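PDB 4YOD: thioredoxin-like protein from Bacteroides caccae ATCC 43185, which has no established function but, with a thioredoxin fold and a CxxC pair, is probably a thiol-disulfide oxidoreductase. Local coordinates for residues A[36-41]-A[61-66]; A[142-147]-A[248-253]; A[187-192]-A[256-261]. One frame throughout, in Å; residues are numbered along the deposited sequence.

How the contacts relate
Along the chain, contact 1 comes first and joins two early neighbours: the segment at and after the end of helix 27-37 meets helix 53-66, closing a loop of 19 residues within the N-terminal helical region. Contact 2 then spans 100 residues, from the end of helix 132-146 to the loop after helix 245-249, and so ties the helical region to the thioredoxin-like part. Contact 3 closes a 63-residue loop, joining helix 187-197 to the loop before strand 259-263 and to the strand's start; its segments alternate with those of contact 2, so the two cross. They also touch through Y252 and Y261, whereas contact 1 stands apart, its nearest atoms about 16 Å from contact 2.

Contact 1 (A[36-41]-A[61-66]); sequences KHYWDN and VDYCDI
An aromatic cluster of Y38, W39 and Y63 joins the turn that follows helix 27-37 to helix 53-66 in the N-terminal helical region. W39 presents the edge of its indole to the face of Y63 in a T-shaped pair, the planes 73° apart, with NE1 3.2 Å above the Y63 ring plane and over its centre. The N-H edge of the indole thus lies against a ring face, and NE1 comes to 3.4 Å from CZ of Y63. The two tyrosines pair obliquely, CD2 of Y38 lying 3.5 Å from CD1 of Y63, while CB of Y63 makes a CH-pi contact over the Y38 face, 4.0 Å from the ring centroid. CG of Y38 is anti to the backbone N (chi1 -167°), on a side chain whose first bond points toward the helix; CD1 of I66 packs 3.6 Å from CD1 of Y38. OH of Y38 is hydrogen-bonded to A59 O and accepts from a water that also donates to OD2 of D62; OH of Y63 is hydrogen-bonded to OG1 of T82. Cohesion comes from ring faces, the indole edge and the I66 CD1 methyl, while the polar ends of both tyrosines have hydrogen-bond partners of their own.

Contact 2 (A[142-147]-A[248-253]); sequences LELAQK and EKQLYD
The ammonium of K147 donates to the backbone oxygen of Q250, NZ lying 2.8 Å from O, in the hydrogen bond that joins segment 142-147, at the end of helix 132-146, to segment 248-253, in the loop after helix 245-249. NZ stands above the carbonyl plane, 52° out of it. Beyond CG the lysine chain is extended, and its methylenes follow the amine to the same acceptor, with CD 3.4 Å from O of Q250. Q250, the first residue to leave helical geometry, has positive phi (52°), where the chain turns off the helix. L144 makes the other main packing, against polar neighbours, its side chain crossing that of D253 at about a right angle. CD2 of L144 lies 3.6 Å from CG of D253, and CD1 approaches the Q250 carbonyl, 3.7 Å from its O. The carboxylate itself forms a salt bridge with K255. An alanine in place of K147 would probably leave the Q250 carbonyl without its ammonium partner and open a gap where the methylenes pass it. A lysine amine and the side-chain amide of N148, which donates to L251 O, thus serve two successive carbonyls just after the helix, while L144 adds van der Waals packing.

Contact 3 (A[187-192]-A[256-261]); sequences HACTET and AIPTLY
T192 and L260 reach toward each other tip to tip, while T192 and P258 cross obliquely, in the part of the thioredoxin fold where the helix that begins at the CxxC pair faces the cis-proline loop. The peptide bond before P258 is cis, as in thioredoxins, and C189 is the second cysteine of the CxxC pair with C186, modelled as free thiols and probably redox-active, as in thioredoxins. The pyrrolidine ring fits against three helix residues. Its CB lies 3.7 Å from SG of C189, its CD 3.8 Å from CB of A188, and its CG 3.6 Å from OG1 of T192. With SG anti to the carbonyl carbon (chi1 -84°), the thiol is set beside the proline, and CG2 of I257 reaches it more loosely at 4.2 Å. T192 divides its branches between the two partners: OG1 turns to the proline, while CG2, anti to the backbone N, meets the end of L260, 4.0 Å from CD1. F180 of strand 176-181 packs against T192, P258 and L260, placing the contact on the central sheet. The T192 hydroxyl is satisfied within the helix, donating to A188 O from OG1 at 3.0 Å, while T192 N reaches that oxygen from the opposite face of the carbonyl plane.

Contact 1 (A[36-41]-A[61-66])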
ATOM      1  N   LYS A  36      13.370  11.266 -14.389  1.00 33.86           N
ATOM      2  CA  LYS A  36      14.484  12.022 -13.836  1.00 34.54           C
ATOM      3  C   LYS A  36      14.402  13.533 -14.057  1.00 38.50           C
ATOM      4  O   LYS A  36      14.762  14.277 -13.145  1.00 37.83           O
ATOM      5  CB  LYS A  36      15.810  11.484 -14.380  1.00 39.27           C
ATOM      6  CG  LYS A  36      16.259  10.227 -13.616  1.00 60.32           C
ATOM      7  CD  LYS A  36      17.463   9.534 -14.251  1.00 74.94           C
ATOM      8  CE  LYS A  36      17.879   8.316 -13.458  1.00 84.88           C
ATOM      9  NZ  LYS A  36      19.095   7.669 -14.020  1.00 92.43           N
ATOM     10  N   HIS A  37      13.899  13.983 -15.220  1.00 35.89           N
ATOM     11  CA  HIS A  37      13.859  15.395 -15.592  1.00 37.40           C
ATOM     12  C   HIS A  37      12.462  16.027 -15.502  1.00 37.96           C
ATOM     13  O   HIS A  37      12.316  17.208 -15.818  1.00 39.52           O
ATOM     14  CB  HIS A  37      14.401  15.550 -17.027  1.00 40.95           C
ATOM     15  CG  HIS A  37      15.828  15.117 -17.155  1.00 47.02           C
ATOM     16  ND1 HIS A  37      16.859  16.040 -17.172  1.00 50.63           N
ATOM     17  CD2 HIS A  37      16.353  13.870 -17.206  1.00 50.11           C
ATOM     18  CE1 HIS A  37      17.976  15.327 -17.244  1.00 51.19           C
ATOM     19  NE2 HIS A  37      17.721  14.016 -17.260  1.00 51.21           N
ATOM     20  N   TYR A  38      11.468  15.278 -15.007  1.00 31.06           N
ATOM     21  CA  TYR A  38      10.055  15.680 -14.929  1.00 28.40           C
ATOM     22  C   TYR A  38       9.829  17.079 -14.381  1.00 30.20           C
ATOM     23  O   TYR A  38       9.019  17.808 -14.957  1.00 29.68           O
ATOM     24  CB  TYR A  38       9.246  14.671 -14.076  1.00 27.82           C
ATOM     25  CG  TYR A  38       7.747  14.841 -14.211  1.00 27.70           C
ATOM     26  CD1 TYR A  38       7.057  14.276 -15.280  1.00 30.76           C
ATOM     27  CD2 TYR A  38       7.032  15.638 -13.319  1.00 26.58           C
ATOM     28  CE1 TYR A  38       5.684  14.470 -15.439  1.00 32.14           C
ATOM     29  CE2 TYR A  38       5.660  15.829 -13.461  1.00 27.46           C
ATOM     30  CZ  TYR A  38       4.991  15.245 -14.526  1.00 35.62           C
ATOM     31  OH  TYR A  38       3.646  15.436 -14.687  1.00 37.13           O
ATOM     32  N   TRP A  39      10.516  17.434 -13.271  1.00 25.62           N
ATOM     33  CA  TRP A  39      10.333  18.687 -12.548  1.00 27.14           C
ATOM     34  C   TRP A  39      11.393  19.751 -12.840  1.00 33.08           C
ATOM     35  O   TRP A  39      11.410  20.774 -12.158  1.00 32.40           O
ATOM     36  CB  TRP A  39      10.325  18.383 -11.029  1.00 25.29           C
ATOM     37  CG  TRP A  39       9.204  17.470 -10.607  1.00 25.74           C
ATOM     38  CD1 TRP A  39       9.288  16.132 -10.367  1.00 28.43           C
ATOM     39  CD2 TRP A  39       7.819  17.821 -10.446  1.00 25.72           C
ATOM     40  NE1 TRP A  39       8.057  15.637  -9.996  1.00 27.85           N
ATOM     41  CE2 TRP A  39       7.132  16.648 -10.053  1.00 28.89           C
ATOM     42  CE3 TRP A  39       7.095  19.027 -10.558  1.00 27.52           C
ATOM     43  CZ2 TRP A  39       5.758  16.638  -9.771  1.00 28.41           C
ATOM     44  CZ3 TRP A  39       5.729  19.016 -10.286  1.00 29.55           C
ATOM     45  CH2 TRP A  39       5.073  17.830  -9.910  1.00 29.54           C
ATOM     46  N   ASP A  40      12.261  19.525 -13.834  1.00 30.95           N
ATOM     47  CA  ASP A  40      13.357  20.426 -14.200  1.00 32.52           C
ATOM     48  C   ASP A  40      12.935  21.881 -14.488  1.00 36.24           C
ATOM     49  O   ASP A  40      13.711  22.789 -14.197  1.00 36.19           O
ATOM     50  CB  ASP A  40      14.082  19.885 -15.445  1.00 36.16           C
ATOM     51  CG  ASP A  40      15.102  18.786 -15.197  1.00 49.19           C
ATOM     52  OD1 ASP A  40      15.107  18.212 -14.083  1.00 48.62           O
ATOM     53  OD2 ASP A  40      15.906  18.504 -16.120  1.00 58.65           O
ATOM     54  N   ASN A  41      11.731  22.102 -15.055  1.00 32.25           N
ATOM     55  CA  ASN A  41      11.272  23.444 -15.437  1.00 32.84           C
ATOM     56  C   ASN A  41      10.335  24.071 -14.410  1.00 36.56           C
ATOM     57  O   ASN A  41       9.689  25.077 -14.692  1.00 36.09           O
ATOM     58  CB  ASN A  41      10.615  23.396 -16.813  1.00 31.97           C
ATOM     59  CG  ASN A  41      11.595  23.010 -17.886  1.00 46.76           C
ATOM     60  OD1 ASN A  41      12.818  23.097 -17.716  1.00 42.42           O
ATOM     61  ND2 ASN A  41      11.091  22.554 -18.998  1.00 41.20           N
ATOM     62  N   VAL A  61      -0.198  14.115 -10.284  1.00 28.55           N
ATOM     63  CA  VAL A  61      -0.937  12.896 -10.663  1.00 28.64           C
ATOM     64  C   VAL A  61      -0.215  12.192 -11.849  1.00 32.41           C
ATOM     65  O   VAL A  61       0.018  10.978 -11.787  1.00 31.47           O
ATOM     66  CB  VAL A  61      -2.423  13.243 -10.980  1.00 32.21           C
ATOM     67  CG1 VAL A  61      -3.151  12.126 -11.745  1.00 33.36           C
ATOM     68  CG2 VAL A  61      -3.169  13.594  -9.713  1.00 31.60           C
ATOM     69  N   ASP A  62       0.128  12.958 -12.906  1.00 30.20           N
ATOM     70  CA  ASP A  62       0.844  12.453 -14.085  1.00 30.15           C
ATOM     71  C   ASP A  62       2.250  11.923 -13.716  1.00 31.82           C
ATOM     72  O   ASP A  62       2.677  10.920 -14.273  1.00 31.37           O
ATOM     73  CB  ASP A  62       0.931  13.512 -15.174  1.00 31.89           C
ATOM     74  CG  ASP A  62      -0.413  13.780 -15.838  1.00 43.37           C
ATOM     75  OD1 ASP A  62      -1.281  12.873 -15.815  1.00 44.58           O
ATOM     76  OD2 ASP A  62      -0.601  14.899 -16.360  1.00 49.72           O
ATOM     77  N   TYR A  63       2.922  12.551 -12.743  1.00 27.35           N
ATOM     78  CA  TYR A  63       4.219  12.092 -12.236  1.00 24.90           C
ATOM     79  C   TYR A  63       4.080  10.721 -11.565  1.00 29.36           C
ATOM     80  O   TYR A  63       4.854   9.816 -11.871  1.00 27.98           O
ATOM     81  CB  TYR A  63       4.781  13.107 -11.227  1.00 24.85           C
ATOM     82  CG  TYR A  63       6.145  12.765 -10.664  1.00 25.45           C
ATOM     83  CD1 TYR A  63       7.268  12.691 -11.494  1.00 26.99           C
ATOM     84  CD2 TYR A  63       6.341  12.639  -9.290  1.00 26.11           C
ATOM     85  CE1 TYR A  63       8.531  12.401 -10.975  1.00 24.35           C
ATOM     86  CE2 TYR A  63       7.616  12.444  -8.753  1.00 26.16           C
ATOM     87  CZ  TYR A  63       8.707  12.323  -9.600  1.00 29.60           C
ATOM     88  OH  TYR A  63       9.956  12.106  -9.059  1.00 28.94           O
ATOM     89  N   CYS A  64       3.081  10.550 -10.675  1.00 28.01           N
ATOM     90  CA  CYS A  64       2.868   9.257 -10.006  1.00 30.20           C
ATOM     91  C   CYS A  64       2.630   8.133 -11.046  1.00 34.81           C
ATOM     92  O   CYS A  64       3.079   7.009 -10.821  1.00 34.07           O
ATOM     93  CB  CYS A  64       1.724   9.340  -8.998  1.00 31.17           C
ATOM     94  SG  CYS A  64       2.023  10.498  -7.633  1.00 34.83           S
ATOM     95  N   ASP A  65       1.964   8.444 -12.181  1.00 32.54           N
ATOM     96  CA  ASP A  65       1.692   7.478 -13.249  0.50 34.40           C
ATOM     97  C   ASP A  65       2.981   7.027 -13.977  1.00 38.78           C
ATOM     98  O   ASP A  65       3.166   5.828 -14.208  1.00 39.71           O
ATOM     99  CB  ASP A  65       0.692   8.064 -14.271  0.50 37.62           C
ATOM    100  CG  ASP A  65      -0.776   7.823 -13.952  0.50 54.47           C
ATOM    101  OD1 ASP A  65      -1.087   6.785 -13.319  0.50 56.69           O
ATOM    102  OD2 ASP A  65      -1.623   8.638 -14.391  0.50 61.07           O
ATOM    103  N   ILE A  66       3.869   7.982 -14.347  1.00 34.37           N
ATOM    104  CA  ILE A  66       5.108   7.645 -15.079  1.00 35.02           C
ATOM    105  C   ILE A  66       6.129   6.910 -14.183  1.00 36.58           C
ATOM    106  O   ILE A  66       6.969   6.179 -14.709  1.00 36.62           O
ATOM    107  CB  ILE A  66       5.753   8.839 -15.827  1.00 38.63           C
ATOM    108  CG1 ILE A  66       6.223   9.951 -14.872  1.00 38.52           C
ATOM    109  CG2 ILE A  66       4.814   9.369 -16.922  1.00 40.43           C
ATOM    110  CD1 ILE A  66       7.377  10.726 -15.356  1.00 45.59           C
TER
HETATM  111  O   HOH W   1       2.282  16.008 -17.134  1.00 41.36           O

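Contact 2 (A[142-147]-A[248-253])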
ATOM      1  N   LEU A 142       6.335   5.856   8.837  1.00 24.83           N
ATOM      2  CA  LEU A 142       7.524   5.169   8.296  1.00 24.01           C
ATOM      3  C   LEU A 142       7.804   3.880   9.089  1.00 28.13           C
ATOM      4  O   LEU A 142       8.012   2.833   8.468  1.00 26.18           O
ATOM      5  CB  LEU A 142       8.751   6.106   8.265  1.00 23.32           C
ATOM      6  CG  LEU A 142      10.047   5.572   7.587  1.00 27.09           C
ATOM      7  CD1 LEU A 142       9.793   5.068   6.143  1.00 26.16           C
ATOM      8  CD2 LEU A 142      11.137   6.619   7.614  1.00 27.21           C
ATOM      9  N   GLU A 143       7.689   3.935  10.432  1.00 25.68           N
ATOM     10  CA  GLU A 143       7.854   2.747  11.291  1.00 27.40           C
ATOM     11  C   GLU A 143       6.785   1.686  10.980  1.00 29.35           C
ATOM     12  O   GLU A 143       7.093   0.495  10.857  1.00 28.59           O
ATOM     13  CB  GLU A 143       7.755   3.141  12.774  1.00 30.00           C
ATOM     14  CG  GLU A 143       9.064   3.575  13.386  1.00 51.42           C
ATOM     15  CD  GLU A 143       9.159   3.141  14.838  1.00 90.57           C
ATOM     16  OE1 GLU A 143       9.411   1.938  15.087  1.00 88.56           O
ATOM     17  OE2 GLU A 143       8.924   3.991  15.728  1.00 93.31           O
ATOM     18  N   LEU A 144       5.522   2.120  10.870  1.00 26.14           N
ATOM     19  CA  LEU A 144       4.417   1.213  10.576  1.00 26.57           C
ATOM     20  C   LEU A 144       4.529   0.629   9.137  1.00 29.46           C
ATOM     21  O   LEU A 144       4.237  -0.552   8.960  1.00 29.34           O
ATOM     22  CB  LEU A 144       3.073   1.917  10.790  1.00 26.55           C
ATOM     23  CG  LEU A 144       1.799   1.132  10.454  1.00 30.39           C
ATOM     24  CD1 LEU A 144       1.695  -0.189  11.293  1.00 31.84           C
ATOM     25  CD2 LEU A 144       0.576   2.010  10.661  1.00 31.18           C
ATOM     26  N   ALA A 145       5.007   1.424   8.147  1.00 25.49           N
ATOM     27  CA  ALA A 145       5.173   0.969   6.754  1.00 25.43           C
ATOM     28  C   ALA A 145       6.262  -0.134   6.616  1.00 29.58           C
ATOM     29  O   ALA A 145       6.226  -0.906   5.667  1.00 29.09           O
ATOM     30  CB  ALA A 145       5.491   2.145   5.853  1.00 25.38           C
ATOM     31  N   GLN A 146       7.172  -0.244   7.599  1.00 27.05           N
ATOM     32  CA  GLN A 146       8.191  -1.288   7.650  1.00 27.78           C
ATOM     33  C   GLN A 146       7.584  -2.618   8.048  1.00 29.94           C
ATOM     34  O   GLN A 146       8.119  -3.677   7.705  1.00 30.66           O
ATOM     35  CB  GLN A 146       9.311  -0.928   8.664  1.00 30.24           C
ATOM     36  CG  GLN A 146      10.120   0.330   8.362  1.00 33.26           C
ATOM     37  CD  GLN A 146      10.607   0.500   6.945  1.00 46.27           C
ATOM     38  OE1 GLN A 146      11.006  -0.445   6.245  1.00 43.44           O
ATOM     39  NE2 GLN A 146      10.651   1.739   6.522  1.00 43.79           N
ATOM     40  N   LYS A 147       6.498  -2.574   8.839  1.00 24.76           N
ATOM     41  CA  LYS A 147       5.818  -3.789   9.299  1.00 24.15           C
ATOM     42  C   LYS A 147       5.081  -4.430   8.142  1.00 27.29           C
ATOM     43  O   LYS A 147       4.294  -3.752   7.480  1.00 25.40           O
ATOM     44  CB  LYS A 147       4.837  -3.448  10.428  1.00 25.82           C
ATOM     45  CG  LYS A 147       5.508  -2.816  11.655  1.00 31.61           C
ATOM     46  CD  LYS A 147       4.565  -2.783  12.828  1.00 31.06           C
ATOM     47  CE  LYS A 147       5.137  -1.954  13.963  1.00 37.79           C
ATOM     48  NZ  LYS A 147       4.172  -1.856  15.091  1.00 41.21           N
ATOM     49  N   GLU A 248      -4.031  -3.093  19.298  1.00 42.93           N
ATOM     50  CA  GLU A 248      -3.329  -2.430  20.415  1.00 44.30           C
ATOM     51  C   GLU A 248      -1.851  -2.177  20.130  1.00 44.67           C
ATOM     52  O   GLU A 248      -1.363  -1.095  20.432  1.00 43.59           O
ATOM     53  CB  GLU A 248      -3.463  -3.239  21.707  1.00 48.04           C
ATOM     54  CG  GLU A 248      -4.724  -2.925  22.488  1.00 67.40           C
ATOM     55  CD  GLU A 248      -4.747  -3.517  23.883  1.00 96.81           C
ATOM     56  OE1 GLU A 248      -5.138  -4.699  24.018  1.00 96.35           O
ATOM     57  OE2 GLU A 248      -4.369  -2.804  24.843  1.00 91.31           O
ATOM     58  N   LYS A 249      -1.145  -3.155  19.552  1.00 39.75           N
ATOM     59  CA  LYS A 249       0.289  -3.009  19.275  1.00 38.51           C
ATOM     60  C   LYS A 249       0.563  -2.538  17.837  1.00 39.27           C
ATOM     61  O   LYS A 249       1.724  -2.396  17.462  1.00 38.89           O
ATOM     62  CB  LYS A 249       1.034  -4.324  19.562  1.00 39.81           C
ATOM     63  CG  LYS A 249       0.942  -4.827  21.019  1.00 47.23           C
ATOM     64  CD  LYS A 249       2.161  -4.468  21.869  1.00 61.74           C
ATOM     65  CE  LYS A 249       3.357  -5.377  21.657  1.00 70.11           C
ATOM     66  NZ  LYS A 249       4.508  -4.971  22.510  1.00 82.69           N
ATOM     67  N   GLN A 250      -0.482  -2.302  17.029  1.00 35.85           N
ATOM     68  CA  GLN A 250      -0.338  -1.886  15.616  1.00 34.54           C
ATOM     69  C   GLN A 250       0.592  -2.851  14.856  1.00 35.46           C
ATOM     70  O   GLN A 250       1.529  -2.408  14.195  1.00 35.47           O
ATOM     71  CB  GLN A 250       0.182  -0.432  15.503  1.00 36.92           C
ATOM     72  CG  GLN A 250      -0.774   0.622  16.028  1.00 49.48           C
ATOM     73  CD  GLN A 250      -0.150   1.986  15.909  1.00 66.95           C
ATOM     74  OE1 GLN A 250      -0.164   2.610  14.843  1.00 58.32           O
ATOM     75  NE2 GLN A 250       0.450   2.457  16.993  1.00 55.70           N
ATOM     76  N   LEU A 251       0.365  -4.172  15.011  1.00 30.28           N
ATOM     77  CA  LEU A 251       1.140  -5.227  14.331  1.00 28.23           C
ATOM     78  C   LEU A 251       0.893  -5.168  12.840  1.00 30.15           C
ATOM     79  O   LEU A 251       1.759  -5.543  12.044  1.00 28.77           O
ATOM     80  CB  LEU A 251       0.759  -6.632  14.857  1.00 28.15           C
ATOM     81  CG  LEU A 251       0.942  -6.898  16.370  1.00 33.61           C
ATOM     82  CD1 LEU A 251       0.617  -8.356  16.710  1.00 33.79           C
ATOM     83  CD2 LEU A 251       2.342  -6.497  16.854  1.00 35.17           C
ATOM     84  N   TYR A 252      -0.335  -4.771  12.471  1.00 26.58           N
ATOM     85  CA  TYR A 252      -0.754  -4.581  11.094  1.00 25.48           C
ATOM     86  C   TYR A 252      -1.383  -3.202  10.961  1.00 29.54           C
ATOM     87  O   TYR A 252      -2.050  -2.747  11.900  1.00 30.21           O
ATOM     88  CB  TYR A 252      -1.742  -5.681  10.644  1.00 25.87           C
ATOM     89  CG  TYR A 252      -1.062  -7.005  10.381  1.00 27.44           C
ATOM     90  CD1 TYR A 252      -0.669  -7.835  11.436  1.00 29.55           C
ATOM     91  CD2 TYR A 252      -0.718  -7.388   9.087  1.00 27.28           C
ATOM     92  CE1 TYR A 252       0.000  -9.036  11.200  1.00 29.55           C
ATOM     93  CE2 TYR A 252      -0.052  -8.594   8.841  1.00 27.76           C
ATOM     94  CZ  TYR A 252       0.330  -9.398   9.903  1.00 34.01           C
ATOM     95  OH  TYR A 252       1.015 -10.564   9.673  1.00 32.32           O
ATOM     96  N   ASP A 253      -1.204  -2.564   9.793  1.00 25.99           N
ATOM     97  CA  ASP A 253      -1.801  -1.257   9.492  1.00 27.38           C
ATOM     98  C   ASP A 253      -3.269  -1.499   9.168  1.00 29.30           C
ATOM     99  O   ASP A 253      -3.592  -2.198   8.205  1.00 27.92           O
ATOM    100  CB  ASP A 253      -1.060  -0.532   8.338  1.00 28.74           C
ATOM    101  CG  ASP A 253      -1.583   0.866   7.989  1.00 34.58           C
ATOM    102  OD1 ASP A 253      -2.637   1.279   8.557  1.00 32.12           O
ATOM    103  OD2 ASP A 253      -0.935   1.551   7.174  1.00 35.84           O
TER

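Contact 3 (A[187-192]-A[256-261])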
ATOM      1  N   HIS A 187     -20.020  -3.634   3.897  1.00 63.36           N
ATOM      2  CA  HIS A 187     -20.397  -3.963   2.514  1.00 62.98           C
ATOM      3  C   HIS A 187     -19.170  -4.270   1.645  1.00 60.86           C
ATOM      4  O   HIS A 187     -19.234  -5.194   0.825  1.00 59.73           O
ATOM      5  CB  HIS A 187     -21.235  -2.846   1.868  1.00 66.42           C
ATOM      6  CG  HIS A 187     -21.667  -3.174   0.471  1.00 71.30           C
ATOM      7  ND1 HIS A 187     -22.705  -4.059   0.225  1.00 75.76           N
ATOM      8  CD2 HIS A 187     -21.156  -2.759  -0.711  1.00 72.50           C
ATOM      9  CE1 HIS A 187     -22.798  -4.144  -1.093  1.00 75.82           C
ATOM     10  NE2 HIS A 187     -21.888  -3.378  -1.699  1.00 74.30           N
ATOM     11  N   ALA A 188     -18.064  -3.513   1.830  1.00 53.68           N
ATOM     12  CA  ALA A 188     -16.812  -3.726   1.100  1.00 50.85           C
ATOM     13  C   ALA A 188     -16.190  -5.097   1.459  1.00 53.97           C
ATOM     14  O   ALA A 188     -15.535  -5.702   0.604  1.00 52.06           O
ATOM     15  CB  ALA A 188     -15.827  -2.604   1.381  1.00 49.83           C
ATOM     16  N   CYS A 189     -16.429  -5.589   2.703  1.00 51.87           N
ATOM     17  CA  CYS A 189     -15.967  -6.897   3.184  1.00 51.30           C
ATOM     18  C   CYS A 189     -16.764  -8.015   2.486  1.00 52.61           C
ATOM     19  O   CYS A 189     -16.173  -9.021   2.108  1.00 49.66           O
ATOM     20  CB  CYS A 189     -16.063  -7.007   4.706  1.00 53.40           C
ATOM     21  SG  CYS A 189     -14.641  -6.314   5.602  1.00 56.08           S
ATOM     22  N   THR A 190     -18.091  -7.822   2.291  1.00 51.09           N
ATOM     23  CA  THR A 190     -18.968  -8.789   1.604  1.00 52.97           C
ATOM     24  C   THR A 190     -18.553  -8.906   0.128  1.00 55.41           C
ATOM     25  O   THR A 190     -18.513 -10.011  -0.408  1.00 53.94           O
ATOM     26  CB  THR A 190     -20.464  -8.396   1.730  1.00 61.87           C
ATOM     27  OG1 THR A 190     -20.764  -8.024   3.073  1.00 64.48           O
ATOM     28  CG2 THR A 190     -21.394  -9.515   1.304  1.00 61.38           C
ATOM     29  N   GLU A 191     -18.247  -7.756  -0.511  1.00 52.00           N
ATOM     30  CA  GLU A 191     -17.795  -7.633  -1.900  1.00 51.43           C
ATOM     31  C   GLU A 191     -16.471  -8.418  -2.100  1.00 50.35           C
ATOM     32  O   GLU A 191     -16.325  -9.144  -3.088  1.00 49.70           O
ATOM     33  CB  GLU A 191     -17.606  -6.142  -2.224  1.00 53.10           C
ATOM     34  CG  GLU A 191     -17.583  -5.791  -3.698  1.00 67.43           C
ATOM     35  CD  GLU A 191     -17.644  -4.296  -3.949  1.00 96.07           C
ATOM     36  OE1 GLU A 191     -16.617  -3.611  -3.729  1.00 93.59           O
ATOM     37  OE2 GLU A 191     -18.728  -3.805  -4.341  1.00 94.23           O
ATOM     38  N   THR A 192     -15.546  -8.304  -1.126  1.00 42.71           N
ATOM     39  CA  THR A 192     -14.254  -8.990  -1.121  1.00 39.73           C
ATOM     40  C   THR A 192     -14.448 -10.514  -0.939  1.00 41.56           C
ATOM     41  O   THR A 192     -13.777 -11.270  -1.640  1.00 40.52           O
ATOM     42  CB  THR A 192     -13.324  -8.369  -0.065  1.00 44.36           C
ATOM     43  OG1 THR A 192     -13.043  -7.031  -0.469  1.00 46.18           O
ATOM     44  CG2 THR A 192     -12.007  -9.120   0.084  1.00 40.51           C
ATOM     45  N   ALA A 256      -7.223   0.650   6.349  1.00 39.57           N
ATOM     46  CA  ALA A 256      -8.106   0.134   5.307  1.00 40.68           C
ATOM     47  C   ALA A 256      -8.583  -1.262   5.669  1.00 44.28           C
ATOM     48  O   ALA A 256      -7.780  -2.193   5.728  1.00 41.75           O
ATOM     49  CB  ALA A 256      -7.380   0.102   3.964  1.00 40.77           C
ATOM     50  N   ILE A 257      -9.884  -1.402   5.941  1.00 43.14           N
ATOM     51  CA  ILE A 257     -10.502  -2.700   6.213  1.00 42.86           C
ATOM     52  C   ILE A 257     -11.693  -2.776   5.248  1.00 47.43           C
ATOM     53  O   ILE A 257     -12.491  -1.841   5.204  1.00 50.82           O
ATOM     54  CB  ILE A 257     -10.843  -2.969   7.707  1.00 46.97           C
ATOM     55  CG1 ILE A 257      -9.539  -3.139   8.540  1.00 45.51           C
ATOM     56  CG2 ILE A 257     -11.738  -4.215   7.850  1.00 48.84           C
ATOM     57  CD1 ILE A 257      -9.733  -3.167  10.085  1.00 56.00           C
ATOM     58  N   PRO A 258     -11.751  -3.785   4.354  1.00 39.79           N
ATOM     59  CA  PRO A 258     -10.899  -4.979   4.295  1.00 36.77           C
ATOM     60  C   PRO A 258      -9.514  -4.724   3.717  1.00 38.19           C
ATOM     61  O   PRO A 258      -9.280  -3.740   3.008  1.00 36.83           O
ATOM     62  CB  PRO A 258     -11.698  -5.925   3.377  1.00 39.63           C
ATOM     63  CG  PRO A 258     -12.468  -4.994   2.474  1.00 45.59           C
ATOM     64  CD  PRO A 258     -12.866  -3.863   3.381  1.00 42.22           C
ATOM     65  N   THR A 259      -8.579  -5.608   4.060  1.00 33.86           N
ATOM     66  CA  THR A 259      -7.247  -5.554   3.480  1.00 33.41           C
ATOM     67  C   THR A 259      -6.771  -6.991   3.269  1.00 35.35           C
ATOM     68  O   THR A 259      -7.107  -7.884   4.048  1.00 35.20           O
ATOM     69  CB  THR A 259      -6.272  -4.633   4.220  1.00 47.19           C
ATOM     70  OG1 THR A 259      -5.246  -4.311   3.303  1.00 54.84           O
ATOM     71  CG2 THR A 259      -5.677  -5.236   5.479  1.00 44.40           C
ATOM     72  N   LEU A 260      -6.047  -7.212   2.174  1.00 29.66           N
ATOM     73  CA  LEU A 260      -5.570  -8.545   1.818  1.00 28.22           C
ATOM     74  C   LEU A 260      -4.073  -8.584   1.701  1.00 27.37           C
ATOM     75  O   LEU A 260      -3.488  -7.654   1.168  1.00 23.69           O
ATOM     76  CB  LEU A 260      -6.180  -9.004   0.475  1.00 28.99           C
ATOM     77  CG  LEU A 260      -7.701  -9.106   0.387  1.00 34.96           C
ATOM     78  CD1 LEU A 260      -8.149  -9.264  -1.066  1.00 36.46           C
ATOM     79  CD2 LEU A 260      -8.219 -10.249   1.225  1.00 38.11           C
ATOM     80  N   TYR A 261      -3.473  -9.670   2.207  1.00 23.13           N
ATOM     81  CA  TYR A 261      -2.043  -9.958   2.088  1.00 23.35           C
ATOM     82  C   TYR A 261      -1.861 -11.315   1.455  1.00 27.99           C
ATOM     83  O   TYR A 261      -2.635 -12.224   1.739  1.00 29.64           O
ATOM     84  CB  TYR A 261      -1.354  -9.985   3.466  1.00 23.56           C
ATOM     85  CG  TYR A 261      -1.073  -8.628   4.063  1.00 26.47           C
ATOM     86  CD1 TYR A 261      -2.075  -7.907   4.707  1.00 30.00           C
ATOM     87  CD2 TYR A 261       0.217  -8.110   4.083  1.00 26.92           C
ATOM     88  CE1 TYR A 261      -1.810  -6.678   5.314  1.00 30.08           C
ATOM     89  CE2 TYR A 261       0.489  -6.869   4.669  1.00 27.41           C
ATOM     90  CZ  TYR A 261      -0.526  -6.169   5.299  1.00 33.22           C
ATOM     91  OH  TYR A 261      -0.285  -4.932   5.833  1.00 34.37           O
TER